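Side-chain contact in probable glucarate dehydratase (Mycobacterium smegmatis str. MC2 155, PDB 3VDG), which probably dehydrates glucarate or a related acid sugar, as a metal-dependent member of the enolase superfamily: residues R153-L158 and M355-A360. Numbering follows the deposited sequence.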
ATOM      1  N   ARG A 153     -11.666  12.238 -12.964  1.00 20.00           N
ATOM      2  CA  ARG A 153     -11.727  10.792 -12.607  1.00 18.19           C
ATOM      3  C   ARG A 153     -12.450  10.575 -11.267  1.00 16.39           C
ATOM      4  O   ARG A 153     -12.335  11.399 -10.365  1.00 19.57           O
ATOM      5  CB  ARG A 153     -10.323  10.157 -12.490  1.00 17.88           C
ATOM      6  CG  ARG A 153      -9.326  10.453 -13.628  1.00 19.25           C
ATOM      7  CD  ARG A 153      -9.913  10.166 -15.006  1.00 20.74           C
ATOM      8  NE  ARG A 153     -10.384   8.790 -15.118  1.00 21.30           N
ATOM      9  CZ  ARG A 153     -10.967   8.302 -16.205  1.00 33.61           C
ATOM     10  NH1 ARG A 153     -11.152   9.102 -17.259  1.00 26.55           N
ATOM     11  NH2 ARG A 153     -11.364   7.030 -16.237  1.00 23.97           N
ATOM     12  N   PRO A 154     -13.207   9.472 -11.142  1.00 17.95           N
ATOM     13  CA  PRO A 154     -13.773   9.158  -9.841  1.00 17.20           C
ATOM     14  C   PRO A 154     -12.632   8.771  -8.889  1.00 21.10           C
ATOM     15  O   PRO A 154     -11.572   8.325  -9.319  1.00 18.65           O
ATOM     16  CB  PRO A 154     -14.669   7.943 -10.117  1.00 17.29           C
ATOM     17  CG  PRO A 154     -14.101   7.322 -11.360  1.00 23.25           C
ATOM     18  CD  PRO A 154     -13.572   8.475 -12.168  1.00 18.69           C
ATOM     19  N   VAL A 155     -12.851   8.952  -7.602  1.00 16.60           N
ATOM     20  CA  VAL A 155     -11.812   8.648  -6.608  1.00 17.80           C
ATOM     21  C   VAL A 155     -11.338   7.191  -6.711  1.00 20.45           C
ATOM     22  O   VAL A 155     -10.155   6.897  -6.515  1.00 20.89           O
ATOM     23  CB  VAL A 155     -12.326   9.008  -5.195  1.00 18.07           C
ATOM     24  CG1 VAL A 155     -11.509   8.328  -4.108  1.00 18.72           C
ATOM     25  CG2 VAL A 155     -12.299  10.525  -5.022  1.00 20.18           C
ATOM     26  N   SER A 156     -12.232   6.265  -7.043  1.00 16.62           N
ATOM     27  CA  SER A 156     -11.802   4.858  -7.199  1.00 18.23           C
ATOM     28  C   SER A 156     -10.678   4.694  -8.237  1.00 18.54           C
ATOM     29  O   SER A 156      -9.816   3.815  -8.078  1.00 18.73           O
ATOM     30  CB  SER A 156     -12.989   3.946  -7.537  1.00 19.85           C
ATOM     31  OG  SER A 156     -13.545   4.320  -8.779  1.00 23.25           O
ATOM     32  N   ASP A 157     -10.648   5.551  -9.269  1.00 20.35           N
ATOM     33  CA  ASP A 157      -9.542   5.543 -10.261  1.00 19.55           C
ATOM     34  C   ASP A 157      -8.199   6.031  -9.704  1.00 22.49           C
ATOM     35  O   ASP A 157      -7.172   5.897 -10.366  1.00 21.11           O
ATOM     36  CB  ASP A 157      -9.874   6.414 -11.490  1.00 18.21           C
ATOM     37  CG  ASP A 157     -10.702   5.673 -12.546  1.00 24.72           C
ATOM     38  OD1 ASP A 157     -10.915   4.443 -12.419  1.00 26.84           O
ATOM     39  OD2 ASP A 157     -11.126   6.324 -13.532  1.00 27.39           O
ATOM     40  N   LEU A 158      -8.202   6.615  -8.509  1.00 16.10           N
ATOM     41  CA  LEU A 158      -6.947   7.036  -7.880  1.00 20.58           C
ATOM     42  C   LEU A 158      -6.437   5.952  -6.932  1.00 25.53           C
ATOM     43  O   LEU A 158      -5.369   6.097  -6.356  1.00 20.80           O
ATOM     44  CB  LEU A 158      -7.127   8.355  -7.113  1.00 17.96           C
ATOM     45  CG  LEU A 158      -7.815   9.494  -7.878  1.00 21.27           C
ATOM     46  CD1 LEU A 158      -8.132  10.674  -6.965  1.00 26.28           C
ATOM     47  CD2 LEU A 158      -6.953   9.900  -9.050  1.00 18.67           C
ATOM     48  N   MET A 355     -16.222   5.634   1.653  1.00 19.35           N
ATOM     49  CA  MET A 355     -16.257   4.207   1.960  1.00 19.15           C
ATOM     50  C   MET A 355     -16.555   3.417   0.686  1.00 23.32           C
ATOM     51  O   MET A 355     -15.957   2.382   0.430  1.00 18.19           O
ATOM     52  CB  MET A 355     -17.341   3.895   3.035  1.00 22.65           C
ATOM     53  CG  MET A 355     -17.095   4.499   4.434  1.00 21.71           C
ATOM     54  SD  MET A 355     -18.599   4.612   5.465  1.00 26.80           S
ATOM     55  CE  MET A 355     -18.803   2.879   5.886  1.00 28.63           C
ATOM     56  N   VAL A 356     -17.485   3.907  -0.126  1.00 19.99           N
ATOM     57  CA  VAL A 356     -17.876   3.176  -1.321  1.00 16.41           C
ATOM     58  C   VAL A 356     -16.727   3.169  -2.352  1.00 18.45           C
ATOM     59  O   VAL A 356     -16.405   2.135  -2.905  1.00 17.97           O
ATOM     60  CB  VAL A 356     -19.179   3.742  -1.935  1.00 18.39           C
ATOM     61  CG1 VAL A 356     -19.392   3.182  -3.340  1.00 19.51           C
ATOM     62  CG2 VAL A 356     -20.367   3.444  -1.017  1.00 20.75           C
ATOM     63  N   HIS A 357     -16.082   4.308  -2.586  1.00 15.91           N
ATOM     64  CA  HIS A 357     -14.956   4.319  -3.536  1.00 20.73           C
ATOM     65  C   HIS A 357     -13.827   3.422  -3.081  1.00 19.70           C
ATOM     66  O   HIS A 357     -13.231   2.701  -3.885  1.00 17.01           O
ATOM     67  CB  HIS A 357     -14.432   5.735  -3.776  1.00 18.67           C
ATOM     68  CG  HIS A 357     -15.279   6.547  -4.725  1.00 19.69           C
ATOM     69  ND1 HIS A 357     -15.237   6.379  -6.067  1.00 19.47           N
ATOM     70  CD2 HIS A 357     -16.194   7.572  -4.484  1.00 18.37           C
ATOM     71  CE1 HIS A 357     -16.099   7.241  -6.653  1.00 24.25           C
ATOM     72  NE2 HIS A 357     -16.675   7.978  -5.684  1.00 21.03           N
ATOM     73  N   LEU A 358     -13.517   3.466  -1.795  1.00 20.24           N
ATOM     74  CA  LEU A 358     -12.486   2.607  -1.218  1.00 18.04           C
ATOM     75  C   LEU A 358     -12.816   1.121  -1.401  1.00 20.03           C
ATOM     76  O   LEU A 358     -12.023   0.361  -1.953  1.00 19.13           O
ATOM     77  CB  LEU A 358     -12.303   2.934   0.274  1.00 22.37           C
ATOM     78  CG  LEU A 358     -11.378   1.997   1.070  1.00 23.54           C
ATOM     79  CD1 LEU A 358      -9.960   1.994   0.475  1.00 21.04           C
ATOM     80  CD2 LEU A 358     -11.357   2.406   2.551  1.00 18.49           C
ATOM     81  N   ALA A 359     -13.996   0.706  -0.958  1.00 17.53           N
ATOM     82  CA  ALA A 359     -14.366  -0.704  -1.068  1.00 16.50           C
ATOM     83  C   ALA A 359     -14.455  -1.152  -2.536  1.00 21.94           C
ATOM     84  O   ALA A 359     -14.104  -2.271  -2.856  1.00 21.21           O
ATOM     85  CB  ALA A 359     -15.685  -0.950  -0.365  1.00 19.48           C
ATOM     86  N   ALA A 360     -14.931  -0.278  -3.422  1.00 19.54           N
ATOM     87  CA  ALA A 360     -15.033  -0.646  -4.832  1.00 21.88           C
ATOM     88  C   ALA A 360     -13.662  -1.001  -5.423  1.00 23.12           C
ATOM     89  O   ALA A 360     -13.569  -1.891  -6.276  1.00 21.48           O
ATOM     90  CB  ALA A 360     -15.689   0.468  -5.629  1.00 21.63           C
TER
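H357 reaches from helix 349-360 to pack its imidazole against P154, V155 and S156 of the turn P154-D157. The helix belongs to the (beta/alpha)7beta barrel of the enolase superfamily, where it follows strand 339-342; the turn lies between helix 131-151 and strand 166-174. V155 CB sits over one face of the imidazole of H357, offset toward its rim, in a CH-pi contact 4.0 Å from the ring centroid and 17° off the ring normal. V155 CG1, anti to the backbone N (chi1 162°), lies 3.9 Å from H357 CB, and the two side chains cross at about a right angle. S156 meets the ring differently: its CB lies in the ring plane at the edge, 3.6 Å from H357 ND1. S156 N lies 3.2 Å from H357 ND1, oblique to the ring. The far nitrogen, H357 NE2, is hydrogen-bonded to the backbone oxygen of L401, which helps fix the rotation of the buried ring, while V395 and P396 also pack on H357. Behind the turn, R153 grips D157 side-on in a salt bridge: R153 NE and NH2 both donate to D157 OD2, NH2 at 2.8 Å. The guanidinium also makes a cation-pi contact with F98 of the second subunit, so the segment that packs on the barrel helix also reaches the dimer interface. P154 CB approaches the ring obliquely, 3.8 Å from H357 CE1.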